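Local coordinates for protein nonribosomal peptide synthase (Streptomyces sp. MJ635-86F5, PDB 5JJP) that probably activates an aliphatic beta-amino acid with ATP, forming the aminoacyl adenylate as adenylation enzymes of peptide synthetases do, at residues Gly39-Ile48 with Phe59-Ala67; Leu81-Pro92 with Leu107-Pro116. All coordinates share one frame; numbering follows the deposited sequence.

From the N terminus, the chain first runs through the turn and strand of 39-48, reverses in a hairpin and comes back as strand 57-61, which passes straight into helix 62-77; contact 1 closes this short loop. Contact 2 opens only afterwards, where the chain leaving that helix turns into strand 87-90, crosses over through helix 95-107 and returns beside it as strand 111-114. The two loops therefore follow in series, neither enclosing the other, and their centres lie about 23 Å apart. Helix 95-107 links them: Ile48, Val60 and Leu65 of contact 1 pack on its start, and Leu89 and Phe111 of contact 2 lie against its later turns.

Contact 1: residues Gly39-Ile48 with Phe59-Ala67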
ATOM      1  N   GLY A  39       6.692  -1.130 -16.818  1.00 19.85           N
ATOM      2  CA  GLY A  39       7.181  -2.442 -17.143  1.00 22.43           C
ATOM      3  C   GLY A  39       7.050  -2.825 -18.603  1.00 21.89           C
ATOM      4  O   GLY A  39       7.726  -3.716 -19.062  1.00 22.39           O
ATOM      5  N   LYS A  40       6.163  -2.174 -19.324  1.00 22.95           N
ATOM      6  CA  LYS A  40       6.094  -2.366 -20.765  1.00 22.71           C
ATOM      7  C   LYS A  40       7.465  -2.249 -21.474  1.00 24.92           C
ATOM      8  O   LYS A  40       7.689  -2.868 -22.504  1.00 23.80           O
ATOM      9  CB  LYS A  40       5.180  -1.325 -21.396  1.00 23.57           C
ATOM     10  CG  LYS A  40       3.711  -1.377 -21.002  1.00 24.09           C
ATOM     11  CD  LYS A  40       3.146  -2.759 -21.212  1.00 25.16           C
ATOM     12  CE  LYS A  40       1.642  -2.782 -21.020  1.00 25.18           C
ATOM     13  NZ  LYS A  40       1.220  -4.187 -21.187  1.00 25.02           N
ATOM     14  N   ALA A  41       8.357  -1.410 -20.957  1.00 24.01           N
ATOM     15  CA  ALA A  41       9.651  -1.244 -21.553  1.00 23.08           C
ATOM     16  C   ALA A  41      10.566  -2.441 -21.257  1.00 23.21           C
ATOM     17  O   ALA A  41      11.602  -2.605 -21.919  1.00 20.73           O
ATOM     18  CB  ALA A  41      10.274   0.060 -21.050  1.00 22.71           C
ATOM     19  N   THR A  42      10.194  -3.252 -20.256  1.00 21.78           N
ATOM     20  CA  THR A  42      11.030  -4.358 -19.773  1.00 20.34           C
ATOM     21  C   THR A  42      10.176  -5.569 -19.471  1.00 21.48           C
ATOM     22  O   THR A  42      10.186  -6.076 -18.341  1.00 18.08           O
ATOM     23  CB  THR A  42      11.833  -3.980 -18.483  1.00 21.58           C
ATOM     24  OG1 THR A  42      10.940  -3.624 -17.403  1.00 22.21           O
ATOM     25  CG2 THR A  42      12.804  -2.801 -18.749  1.00 20.58           C
ATOM     26  N   PRO A  43       9.455  -6.083 -20.499  1.00 23.19           N
ATOM     27  CA  PRO A  43       8.557  -7.226 -20.267  1.00 22.16           C
ATOM     28  C   PRO A  43       9.194  -8.453 -19.647  1.00 21.87           C
ATOM     29  O   PRO A  43       8.520  -9.209 -18.945  1.00 18.57           O
ATOM     30  CB  PRO A  43       8.016  -7.576 -21.664  1.00 22.29           C
ATOM     31  CG  PRO A  43       8.584  -6.575 -22.604  1.00 23.70           C
ATOM     32  CD  PRO A  43       9.737  -5.899 -21.937  1.00 24.62           C
ATOM     33  N   ASP A  44      10.466  -8.685 -19.905  1.00 22.03           N
ATOM     34  CA  ASP A  44      11.030  -9.944 -19.443  1.00 24.94           C
ATOM     35  C   ASP A  44      11.818  -9.803 -18.166  1.00 22.41           C
ATOM     36  O   ASP A  44      12.258 -10.794 -17.624  1.00 25.16           O
ATOM     37  CB  ASP A  44      11.885 -10.566 -20.548  1.00 30.02           C
ATOM     38  CG  ASP A  44      11.050 -10.957 -21.781  1.00 35.06           C
ATOM     39  OD1 ASP A  44       9.972 -11.592 -21.639  1.00 36.40           O
ATOM     40  OD2 ASP A  44      11.512 -10.655 -22.900  1.00 46.70           O
ATOM     41  N   LYS A  45      11.990  -8.580 -17.683  1.00 21.89           N
ATOM     42  CA  LYS A  45      12.542  -8.329 -16.349  1.00 24.68           C
ATOM     43  C   LYS A  45      11.670  -8.957 -15.274  1.00 25.85           C
ATOM     44  O   LYS A  45      10.458  -9.020 -15.427  1.00 27.72           O
ATOM     45  CB  LYS A  45      12.599  -6.820 -16.099  1.00 27.62           C
ATOM     46  CG  LYS A  45      12.985  -6.379 -14.693  1.00 31.50           C
ATOM     47  CD  LYS A  45      12.863  -4.873 -14.575  1.00 34.20           C
ATOM     48  CE  LYS A  45      13.880  -4.225 -13.628  1.00 35.33           C
ATOM     49  NZ  LYS A  45      13.833  -4.501 -12.178  1.00 40.04           N
ATOM     50  N   PRO A  46      12.277  -9.415 -14.165  1.00 24.45           N
ATOM     51  CA  PRO A  46      11.508  -9.900 -13.033  1.00 21.86           C
ATOM     52  C   PRO A  46      10.671  -8.797 -12.345  1.00 22.04           C
ATOM     53  O   PRO A  46      11.197  -7.773 -11.967  1.00 22.59           O
ATOM     54  CB  PRO A  46      12.574 -10.438 -12.077  1.00 22.44           C
ATOM     55  CG  PRO A  46      13.776 -10.684 -12.943  1.00 23.49           C
ATOM     56  CD  PRO A  46      13.723  -9.618 -13.986  1.00 23.43           C
ATOM     57  N   ALA A  47       9.384  -9.068 -12.159  1.00 20.17           N
ATOM     58  CA  ALA A  47       8.432  -8.158 -11.511  1.00 18.61           C
ATOM     59  C   ALA A  47       8.305  -8.546 -10.080  1.00 16.72           C
ATOM     60  O   ALA A  47       8.318  -7.698  -9.196  1.00 17.52           O
ATOM     61  CB  ALA A  47       7.074  -8.265 -12.195  1.00 18.38           C
ATOM     62  N   ILE A  48       8.174  -9.847  -9.866  1.00 16.68           N
ATOM     63  CA  ILE A  48       8.111 -10.467  -8.554  1.00 16.69           C
ATOM     64  C   ILE A  48       9.103 -11.606  -8.430  1.00 17.41           C
ATOM     65  O   ILE A  48       9.129 -12.498  -9.246  1.00 16.31           O
ATOM     66  CB  ILE A  48       6.720 -11.043  -8.286  1.00 17.06           C
ATOM     67  CG1 ILE A  48       5.790  -9.911  -7.869  1.00 18.41           C
ATOM     68  CG2 ILE A  48       6.594 -11.671  -6.938  1.00 17.17           C
ATOM     69  CD1 ILE A  48       4.972  -9.221  -8.858  1.00 20.35           C
ATOM     70  N   PHE A  59      11.246 -16.385 -10.356  1.00 35.99           N
ATOM     71  CA  PHE A  59      11.024 -15.006 -10.838  1.00 36.37           C
ATOM     72  C   PHE A  59       9.732 -15.030 -11.654  1.00 32.38           C
ATOM     73  O   PHE A  59       9.504 -15.954 -12.420  1.00 31.43           O
ATOM     74  CB  PHE A  59      12.241 -14.494 -11.699  1.00 40.70           C
ATOM     75  CG  PHE A  59      13.616 -14.703 -11.040  1.00 47.23           C
ATOM     76  CD1 PHE A  59      14.277 -15.940 -11.122  1.00 52.19           C
ATOM     77  CD2 PHE A  59      14.254 -13.670 -10.327  1.00 49.19           C
ATOM     78  CE1 PHE A  59      15.523 -16.136 -10.511  1.00 52.59           C
ATOM     79  CE2 PHE A  59      15.501 -13.864  -9.718  1.00 49.09           C
ATOM     80  CZ  PHE A  59      16.132 -15.093  -9.813  1.00 50.59           C
ATOM     81  N   VAL A  60       8.887 -14.022 -11.512  1.00 26.58           N
ATOM     82  CA  VAL A  60       7.807 -13.844 -12.449  1.00 23.74           C
ATOM     83  C   VAL A  60       8.059 -12.527 -13.169  1.00 21.03           C
ATOM     84  O   VAL A  60       8.187 -11.481 -12.540  1.00 20.57           O
ATOM     85  CB  VAL A  60       6.438 -13.855 -11.718  1.00 23.08           C
ATOM     86  CG1 VAL A  60       5.323 -13.647 -12.728  1.00 23.87           C
ATOM     87  CG2 VAL A  60       6.233 -15.196 -11.010  1.00 21.49           C
ATOM     88  N   SER A  61       8.148 -12.570 -14.486  1.00 18.08           N
ATOM     89  CA  SER A  61       8.409 -11.368 -15.232  1.00 17.06           C
ATOM     90  C   SER A  61       7.174 -10.477 -15.338  1.00 16.23           C
ATOM     91  O   SER A  61       6.074 -10.927 -15.155  1.00 15.70           O
ATOM     92  CB  SER A  61       8.937 -11.689 -16.648  1.00 15.77           C
ATOM     93  OG  SER A  61       7.927 -12.303 -17.403  1.00 16.85           O
ATOM     94  N   TYR A  62       7.395  -9.202 -15.680  1.00 16.83           N
ATOM     95  CA  TYR A  62       6.328  -8.302 -15.991  1.00 16.33           C
ATOM     96  C   TYR A  62       5.362  -8.932 -16.951  1.00 18.60           C
ATOM     97  O   TYR A  62       4.149  -8.896 -16.727  1.00 19.00           O
ATOM     98  CB  TYR A  62       6.867  -6.978 -16.566  1.00 15.29           C
ATOM     99  CG  TYR A  62       7.223  -6.043 -15.453  1.00 14.25           C
ATOM    100  CD1 TYR A  62       6.234  -5.227 -14.895  1.00 14.49           C
ATOM    101  CD2 TYR A  62       8.449  -6.064 -14.852  1.00 12.59           C
ATOM    102  CE1 TYR A  62       6.499  -4.430 -13.813  1.00 13.16           C
ATOM    103  CE2 TYR A  62       8.720  -5.241 -13.801  1.00 12.64           C
ATOM    104  CZ  TYR A  62       7.709  -4.414 -13.288  1.00 12.62           C
ATOM    105  OH  TYR A  62       7.922  -3.568 -12.243  1.00 11.53           O
ATOM    106  N   ARG A  63       5.888  -9.559 -17.997  1.00 19.67           N
ATOM    107  CA  ARG A  63       5.036 -10.109 -19.036  1.00 20.24           C
ATOM    108  C   ARG A  63       4.203 -11.252 -18.492  1.00 19.89           C
ATOM    109  O   ARG A  63       2.996 -11.327 -18.798  1.00 17.35           O
ATOM    110  CB  ARG A  63       5.844 -10.610 -20.213  1.00 22.65           C
ATOM    111  CG  ARG A  63       4.991 -11.171 -21.334  1.00 25.68           C
ATOM    112  CD  ARG A  63       5.806 -11.947 -22.360  1.00 27.90           C
ATOM    113  NE  ARG A  63       7.010 -11.272 -22.814  1.00 29.71           N
ATOM    114  CZ  ARG A  63       7.098 -10.406 -23.827  1.00 30.99           C
ATOM    115  NH1 ARG A  63       6.024 -10.005 -24.488  1.00 30.33           N
ATOM    116  NH2 ARG A  63       8.307  -9.916 -24.169  1.00 32.81           N
ATOM    117  N   GLN A  64       4.850 -12.123 -17.716  1.00 18.17           N
ATOM    118  CA  GLN A  64       4.162 -13.212 -17.109  1.00 20.42           C
ATOM    119  C   GLN A  64       3.118 -12.739 -16.111  1.00 21.02           C
ATOM    120  O   GLN A  64       2.100 -13.376 -15.973  1.00 22.55           O
ATOM    121  CB  GLN A  64       5.118 -14.152 -16.368  1.00 21.72           C
ATOM    122  CG  GLN A  64       6.025 -14.889 -17.320  1.00 24.26           C
ATOM    123  CD  GLN A  64       7.116 -15.671 -16.629  1.00 23.39           C
ATOM    124  OE1 GLN A  64       7.756 -15.192 -15.691  1.00 23.24           O
ATOM    125  NE2 GLN A  64       7.405 -16.839 -17.166  1.00 22.48           N
ATOM    126  N   LEU A  65       3.417 -11.673 -15.372  1.00 21.21           N
ATOM    127  CA  LEU A  65       2.507 -11.218 -14.337  1.00 21.77           C
ATOM    128  C   LEU A  65       1.233 -10.695 -15.008  1.00 20.91           C
ATOM    129  O   LEU A  65       0.157 -11.001 -14.568  1.00 20.00           O
ATOM    130  CB  LEU A  65       3.175 -10.132 -13.486  1.00 20.58           C
ATOM    131  CG  LEU A  65       2.346  -9.497 -12.369  1.00 21.58           C
ATOM    132  CD1 LEU A  65       1.886 -10.501 -11.340  1.00 21.40           C
ATOM    133  CD2 LEU A  65       3.200  -8.445 -11.689  1.00 22.33           C
ATOM    134  N   GLU A  66       1.377  -9.953 -16.097  1.00 19.97           N
ATOM    135  CA  GLU A  66       0.223  -9.514 -16.837  1.00 20.65           C
ATOM    136  C   GLU A  66      -0.557 -10.650 -17.421  1.00 21.09           C
ATOM    137  O   GLU A  66      -1.779 -10.595 -17.465  1.00 20.08           O
ATOM    138  CB  GLU A  66       0.618  -8.609 -17.973  1.00 22.67           C
ATOM    139  CG  GLU A  66       1.149  -7.294 -17.522  1.00 26.81           C
ATOM    140  CD  GLU A  66       0.941  -6.221 -18.545  1.00 30.32           C
ATOM    141  OE1 GLU A  66       1.941  -5.689 -19.057  1.00 30.64           O
ATOM    142  OE2 GLU A  66      -0.232  -5.985 -18.883  1.00 37.54           O
ATOM    143  N   ALA A  67       0.136 -11.656 -17.970  1.00 21.94           N
ATOM    144  CA  ALA A  67      -0.570 -12.802 -18.563  1.00 20.85           C
ATOM    145  C   ALA A  67      -1.422 -13.460 -17.474  1.00 19.22           C
ATOM    146  O   ALA A  67      -2.575 -13.850 -17.707  1.00 16.46           O
ATOM    147  CB  ALA A  67       0.407 -13.815 -19.184  1.00 20.95           C
TER
HETATM  148  O   HOH W   1       8.955 -13.495 -19.586  1.00 24.91           O
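Val60 O is gripped by two successive amides, Ala47 N at 2.7 Å and Ile48 N at 3.1 Å, the second lying in the carbonyl plane and the first tilted 18° from it. Val60 N returns a bond to Ile48 O. Because Ala47 and Ile48 both lie opposite Val60, the pairing slips by one residue, a classic beta bulge. Where the chain then enters the helix, Tyr62 N bonds to Lys45 O almost in line with the carbonyl, and Arg63 N to Pro43 O. The Tyr62 ring is sandwiched: Ala47 CB sits over the centre of one face, 3.7 Å from the ring centroid, while Gly39 CA covers the opposite face nearer the rim. Both are CH-pi contacts, and the hydroxyl beyond reaches Leu242 O and Ala246 O. The Ala47 methyl also meets Leu65 CD2. Leu65 CD2 in turn packs tightly on Ile48 CD1, at 3.4 Å. On the outer side, the Arg63 chain leaves with CG anti to the backbone N (chi1 -179°) and bends at chi3, which lays one guanidinium face on Pro43 CB. Its edge presents NE to Asp44 OD1 at 3.2 Å, the carboxylate being turned 42° from the guanidinium. A water joins Asp44 OD1 to Ser61 OG. Lys40 comes across Glu66 at about a right angle, and its NZ meets the syn lone pair of OE1 at 2.7 Å; Arg32 takes the other oxygen, so two cations probably favour the ionised acid. Ser61 OG accepts from Gln64 N at 3.1 Å and Gln64 OE1 from Ser61 N, a capping box that starts helix 62-77 directly at the end of a bulged beta hairpin.

Contact 2: residues Leu81-Pro92 with Leu107-Pro116; sequences LDVGDRVVLESP and LGLPFIPTIP
Strands 87-90 and 111-114 run parallel, 25° apart, with Val87 N bonded to Pro110 O, Ile112 N to Val87 O, Leu89 N to Ile112 O, Thr114 N to Leu89 O and Ser91 N to Thr114 O. Ahead of them, Gly84 N in the type II turn 82-85 meets Gly108 O at 3.0 Å, tying that turn to the Schellman motif ending helix 95-107. Leu109 reaches back to the turn: CD2 lies 3.2 Å from Asp82 O and touches Leu81 CB, and CB meets Val87 CG2. Pro110 lays its CG and CD edge on the carbonyls of Gly84 and Asp85. Arg86, bent at chi2 (108°) and chi3, curls back to grip Gly84 O side-on with NE and NH2, leaving NH1 for Ala130 O. Further along, Phe111 CD1 and Leu89 CD2 meet at 4.2 Å on one sheet face, while Val88 CG2 and Ile112 CG1 touch on the other. Glu90 lies on the Val88 side, where Arg143 pairs with its carboxylate. This right-handed beta-alpha-beta unit is flanked by strand 134-138 beyond 87-90 and by strand 181-186 against 111-114, with helix 95-107 packed over Leu89 and Phe111.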
ATOM      1  N   LEU A  81     -20.088 -11.099 -11.815  1.00 19.54           N
ATOM      2  CA  LEU A  81     -20.133 -10.016 -10.821  1.00 18.07           C
ATOM      3  C   LEU A  81     -20.172  -8.643 -11.511  1.00 16.07           C
ATOM      4  O   LEU A  81     -19.657  -8.502 -12.601  1.00 14.86           O
ATOM      5  CB  LEU A  81     -18.971 -10.082  -9.853  1.00 17.48           C
ATOM      6  CG  LEU A  81     -18.779 -11.401  -9.100  1.00 18.46           C
ATOM      7  CD1 LEU A  81     -17.505 -11.281  -8.267  1.00 18.91           C
ATOM      8  CD2 LEU A  81     -19.948 -11.664  -8.181  1.00 17.65           C
ATOM      9  N   ASP A  82     -20.721  -7.652 -10.823  1.00 14.57           N
ATOM     10  CA  ASP A  82     -20.841  -6.296 -11.345  1.00 15.65           C
ATOM     11  C   ASP A  82     -19.710  -5.393 -10.831  1.00 15.39           C
ATOM     12  O   ASP A  82     -19.191  -5.652  -9.743  1.00 16.18           O
ATOM     13  CB  ASP A  82     -22.173  -5.690 -10.856  1.00 17.06           C
ATOM     14  CG  ASP A  82     -22.761  -4.650 -11.813  1.00 17.05           C
ATOM     15  OD1 ASP A  82     -22.194  -4.392 -12.889  1.00 18.13           O
ATOM     16  OD2 ASP A  82     -23.852  -4.139 -11.498  1.00 17.84           O
ATOM     17  N   VAL A  83     -19.338  -4.353 -11.602  1.00 14.24           N
ATOM     18  CA  VAL A  83     -18.392  -3.373 -11.138  1.00 12.89           C
ATOM     19  C   VAL A  83     -18.951  -2.846  -9.816  1.00 13.30           C
ATOM     20  O   VAL A  83     -20.128  -2.491  -9.742  1.00 12.41           O
ATOM     21  CB  VAL A  83     -18.243  -2.218 -12.160  1.00 12.64           C
ATOM     22  CG1 VAL A  83     -17.474  -1.032 -11.569  1.00 11.84           C
ATOM     23  CG2 VAL A  83     -17.602  -2.710 -13.472  1.00 12.72           C
ATOM     24  N   GLY A  84     -18.091  -2.752  -8.791  1.00 13.95           N
ATOM     25  CA  GLY A  84     -18.482  -2.371  -7.439  1.00 14.13           C
ATOM     26  C   GLY A  84     -18.565  -3.494  -6.416  1.00 14.79           C
ATOM     27  O   GLY A  84     -18.424  -3.281  -5.206  1.00 12.87           O
ATOM     28  N   ASP A  85     -18.852  -4.695  -6.886  1.00 18.09           N
ATOM     29  CA  ASP A  85     -19.017  -5.827  -5.968  1.00 19.10           C
ATOM     30  C   ASP A  85     -17.705  -6.106  -5.294  1.00 17.68           C
ATOM     31  O   ASP A  85     -16.680  -6.171  -5.960  1.00 15.25           O
ATOM     32  CB  ASP A  85     -19.511  -7.085  -6.735  1.00 20.50           C
ATOM     33  CG  ASP A  85     -20.939  -6.962  -7.203  1.00 21.70           C
ATOM     34  OD1 ASP A  85     -21.626  -6.021  -6.759  1.00 22.19           O
ATOM     35  OD2 ASP A  85     -21.395  -7.819  -7.994  1.00 25.05           O
ATOM     36  N   ARG A  86     -17.744  -6.267  -3.978  1.00 17.71           N
ATOM     37  CA  ARG A  86     -16.528  -6.574  -3.216  1.00 17.85           C
ATOM     38  C   ARG A  86     -16.118  -8.013  -3.272  1.00 17.89           C
ATOM     39  O   ARG A  86     -16.945  -8.915  -3.376  1.00 18.92           O
ATOM     40  CB  ARG A  86     -16.620  -6.167  -1.778  1.00 17.55           C
ATOM     41  CG  ARG A  86     -16.687  -4.645  -1.610  1.00 19.90           C
ATOM     42  CD  ARG A  86     -18.095  -4.228  -1.195  1.00 20.87           C
ATOM     43  NE  ARG A  86     -18.901  -3.955  -2.319  1.00 22.07           N
ATOM     44  CZ  ARG A  86     -20.221  -4.100  -2.401  1.00 23.58           C
ATOM     45  NH1 ARG A  86     -20.977  -4.580  -1.406  1.00 22.86           N
ATOM     46  NH2 ARG A  86     -20.778  -3.737  -3.540  1.00 23.84           N
ATOM     47  N   VAL A  87     -14.812  -8.189  -3.254  1.00 17.08           N
ATOM     48  CA  VAL A  87     -14.176  -9.472  -3.201  1.00 16.19           C
ATOM     49  C   VAL A  87     -13.220  -9.482  -1.998  1.00 14.76           C
ATOM     50  O   VAL A  87     -12.413  -8.586  -1.856  1.00 15.21           O
ATOM     51  CB  VAL A  87     -13.364  -9.642  -4.474  1.00 17.52           C
ATOM     52  CG1 VAL A  87     -12.525 -10.926  -4.408  1.00 18.01           C
ATOM     53  CG2 VAL A  87     -14.293  -9.652  -5.656  1.00 17.45           C
ATOM     54  N   VAL A  88     -13.336 -10.451  -1.101  1.00 14.52           N
ATOM     55  CA  VAL A  88     -12.329 -10.648  -0.055  1.00 12.86           C
ATOM     56  C   VAL A  88     -11.236 -11.476  -0.689  1.00 13.62           C
ATOM     57  O   VAL A  88     -11.499 -12.578  -1.143  1.00 15.82           O
ATOM     58  CB  VAL A  88     -12.870 -11.394   1.165  1.00 11.68           C
ATOM     59  CG1 VAL A  88     -11.802 -11.545   2.214  1.00 10.96           C
ATOM     60  CG2 VAL A  88     -14.034 -10.636   1.753  1.00 12.50           C
ATOM     61  N   LEU A  89     -10.029 -10.938  -0.735  1.00 13.67           N
ATOM     62  CA  LEU A  89      -8.896 -11.618  -1.318  1.00 14.77           C
ATOM     63  C   LEU A  89      -7.907 -12.059  -0.190  1.00 13.02           C
ATOM     64  O   LEU A  89      -7.246 -11.230   0.439  1.00 10.70           O
ATOM     65  CB  LEU A  89      -8.228 -10.682  -2.313  1.00 17.80           C
ATOM     66  CG  LEU A  89      -7.026 -11.166  -3.069  1.00 20.52           C
ATOM     67  CD1 LEU A  89      -7.377 -12.427  -3.824  1.00 23.49           C
ATOM     68  CD2 LEU A  89      -6.538 -10.116  -4.025  1.00 21.98           C
ATOM     69  N   GLU A  90      -7.877 -13.359   0.081  1.00 12.16           N
ATOM     70  CA  GLU A  90      -7.117 -13.884   1.219  1.00 13.55           C
ATOM     71  C   GLU A  90      -5.934 -14.735   0.781  1.00 13.44           C
ATOM     72  O   GLU A  90      -6.118 -15.802   0.201  1.00 12.79           O
ATOM     73  CB  GLU A  90      -8.015 -14.701   2.120  1.00 14.79           C
ATOM     74  CG  GLU A  90      -7.325 -15.283   3.344  1.00 15.87           C
ATOM     75  CD  GLU A  90      -8.352 -15.699   4.415  1.00 17.37           C
ATOM     76  OE1 GLU A  90      -9.057 -14.797   4.960  1.00 16.14           O
ATOM     77  OE2 GLU A  90      -8.448 -16.927   4.731  1.00 19.24           O
ATOM     78  N   SER A  91      -4.748 -14.243   1.055  1.00 13.07           N
ATOM     79  CA  SER A  91      -3.549 -14.923   0.639  1.00 13.87           C
ATOM     80  C   SER A  91      -2.335 -14.261   1.228  1.00 14.49           C
ATOM     81  O   SER A  91      -2.330 -13.051   1.475  1.00 12.83           O
ATOM     82  CB  SER A  91      -3.450 -14.938  -0.902  1.00 13.73           C
ATOM     83  OG  SER A  91      -2.177 -15.350  -1.392  1.00 12.77           O
ATOM     84  N   PRO A  92      -1.287 -15.064   1.506  1.00 17.64           N
ATOM     85  CA  PRO A  92      -0.047 -14.359   1.711  1.00 19.00           C
ATOM     86  C   PRO A  92       0.329 -13.632   0.413  1.00 17.94           C
ATOM     87  O   PRO A  92      -0.118 -14.005  -0.650  1.00 17.19           O
ATOM     88  CB  PRO A  92       0.945 -15.466   2.078  1.00 18.05           C
ATOM     89  CG  PRO A  92       0.368 -16.700   1.479  1.00 18.57           C
ATOM     90  CD  PRO A  92      -1.105 -16.524   1.507  1.00 17.77           C
ATOM     91  N   LEU A 107     -11.344  -5.513 -13.537  1.00 15.24           N
ATOM     92  CA  LEU A 107     -12.788  -5.822 -13.578  1.00 14.06           C
ATOM     93  C   LEU A 107     -13.590  -4.827 -12.751  1.00 14.32           C
ATOM     94  O   LEU A 107     -14.783  -4.839 -12.792  1.00 15.97           O
ATOM     95  CB  LEU A 107     -13.015  -7.236 -13.024  1.00 14.61           C
ATOM     96  CG  LEU A 107     -12.411  -8.384 -13.883  1.00 15.00           C
ATOM     97  CD1 LEU A 107     -12.651  -9.775 -13.324  1.00 15.40           C
ATOM     98  CD2 LEU A 107     -12.936  -8.303 -15.316  1.00 15.18           C
ATOM     99  N   GLY A 108     -12.929  -3.942 -12.029  1.00 13.57           N
ATOM    100  CA  GLY A 108     -13.595  -2.995 -11.190  1.00 13.99           C
ATOM    101  C   GLY A 108     -14.192  -3.609  -9.952  1.00 13.45           C
ATOM    102  O   GLY A 108     -15.213  -3.115  -9.466  1.00 12.57           O
ATOM    103  N   LEU A 109     -13.560  -4.667  -9.444  1.00 12.69           N
ATOM    104  CA  LEU A 109     -14.044  -5.354  -8.270  1.00 13.09           C
ATOM    105  C   LEU A 109     -13.185  -4.951  -7.088  1.00 13.80           C
ATOM    106  O   LEU A 109     -12.081  -5.470  -6.926  1.00 16.24           O
ATOM    107  CB  LEU A 109     -14.029  -6.868  -8.447  1.00 13.01           C
ATOM    108  CG  LEU A 109     -14.817  -7.385  -9.648  1.00 13.84           C
ATOM    109  CD1 LEU A 109     -14.592  -8.881  -9.882  1.00 14.33           C
ATOM    110  CD2 LEU A 109     -16.329  -7.095  -9.478  1.00 13.62           C
ATOM    111  N   PRO A 110     -13.677  -4.034  -6.266  1.00 13.42           N
ATOM    112  CA  PRO A 110     -12.846  -3.652  -5.174  1.00 14.10           C
ATOM    113  C   PRO A 110     -12.632  -4.839  -4.232  1.00 14.79           C
ATOM    114  O   PRO A 110     -13.586  -5.544  -3.864  1.00 16.95           O
ATOM    115  CB  PRO A 110     -13.665  -2.558  -4.460  1.00 13.71           C
ATOM    116  CG  PRO A 110     -15.074  -2.817  -4.837  1.00 12.46           C
ATOM    117  CD  PRO A 110     -14.976  -3.320  -6.242  1.00 12.90           C
ATOM    118  N   PHE A 111     -11.393  -5.029  -3.815  1.00 15.47           N
ATOM    119  CA  PHE A 111     -11.066  -6.142  -2.932  1.00 16.13           C
ATOM    120  C   PHE A 111     -10.680  -5.672  -1.540  1.00 14.29           C
ATOM    121  O   PHE A 111     -10.255  -4.550  -1.340  1.00 14.09           O
ATOM    122  CB  PHE A 111      -9.948  -6.994  -3.552  1.00 15.91           C
ATOM    123  CG  PHE A 111      -8.655  -6.281  -3.670  1.00 15.73           C
ATOM    124  CD1 PHE A 111      -7.748  -6.318  -2.661  1.00 16.10           C
ATOM    125  CD2 PHE A 111      -8.348  -5.564  -4.841  1.00 16.50           C
ATOM    126  CE1 PHE A 111      -6.557  -5.626  -2.789  1.00 16.45           C
ATOM    127  CE2 PHE A 111      -7.179  -4.862  -4.951  1.00 15.16           C
ATOM    128  CZ  PHE A 111      -6.279  -4.905  -3.934  1.00 16.05           C
ATOM    129  N   ILE A 112     -10.823  -6.576  -0.603  1.00 14.86           N
ATOM    130  CA  ILE A 112     -10.432  -6.386   0.778  1.00 16.69           C
ATOM    131  C   ILE A 112      -9.338  -7.407   0.961  1.00 15.85           C
ATOM    132  O   ILE A 112      -9.645  -8.594   0.941  1.00 15.03           O
ATOM    133  CB  ILE A 112     -11.485  -6.822   1.819  1.00 18.63           C
ATOM    134  CG1 ILE A 112     -12.921  -6.447   1.469  1.00 22.82           C
ATOM    135  CG2 ILE A 112     -11.136  -6.339   3.193  1.00 21.40           C
ATOM    136  CD1 ILE A 112     -13.153  -5.039   1.133  1.00 25.46           C
ATOM    137  N   PRO A 113      -8.085  -6.968   1.216  1.00 16.17           N
ATOM    138  CA  PRO A 113      -6.997  -7.948   1.374  1.00 16.61           C
ATOM    139  C   PRO A 113      -6.934  -8.520   2.766  1.00 16.80           C
ATOM    140  O   PRO A 113      -7.051  -7.805   3.744  1.00 16.29           O
ATOM    141  CB  PRO A 113      -5.746  -7.127   1.063  1.00 16.80           C
ATOM    142  CG  PRO A 113      -6.116  -5.757   1.521  1.00 16.76           C
ATOM    143  CD  PRO A 113      -7.580  -5.580   1.243  1.00 15.58           C
ATOM    144  N   THR A 114      -6.744  -9.825   2.834  1.00 17.53           N
ATOM    145  CA  THR A 114      -6.800 -10.551   4.093  1.00 17.42           C
ATOM    146  C   THR A 114      -5.694 -11.609   4.068  1.00 17.04           C
ATOM    147  O   THR A 114      -5.221 -11.989   2.989  1.00 18.36           O
ATOM    148  CB  THR A 114      -8.249 -11.104   4.192  1.00 16.73           C
ATOM    149  OG1 THR A 114      -9.086 -10.154   4.886  1.00 16.78           O
ATOM    150  CG2 THR A 114      -8.338 -12.323   4.872  1.00 17.74           C
ATOM    151  N   ILE A 115      -5.288 -12.103   5.218  1.00 16.96           N
ATOM    152  CA  ILE A 115      -4.426 -13.283   5.256  1.00 18.56           C
ATOM    153  C   ILE A 115      -5.078 -14.412   6.024  1.00 19.10           C
ATOM    154  O   ILE A 115      -6.039 -14.168   6.780  1.00 18.31           O
ATOM    155  CB  ILE A 115      -3.058 -12.965   5.834  1.00 18.80           C
ATOM    156  CG1 ILE A 115      -3.194 -12.256   7.191  1.00 20.89           C
ATOM    157  CG2 ILE A 115      -2.300 -12.071   4.853  1.00 19.55           C
ATOM    158  CD1 ILE A 115      -1.872 -12.191   7.972  1.00 20.50           C
ATOM    159  N   PRO A 116      -4.605 -15.652   5.782  1.00 20.29           N
ATOM    160  CA  PRO A 116      -5.155 -16.815   6.484  1.00 22.60           C
ATOM    161  C   PRO A 116      -5.229 -16.654   8.004  1.00 23.36           C
ATOM    162  O   PRO A 116      -6.181 -17.145   8.628  1.00 23.16           O
ATOM    163  CB  PRO A 116      -4.189 -17.958   6.091  1.00 22.02           C
ATOM    164  CG  PRO A 116      -3.693 -17.555   4.725  1.00 21.47           C
ATOM    165  CD  PRO A 116      -3.590 -16.058   4.776  1.00 20.17           C
TER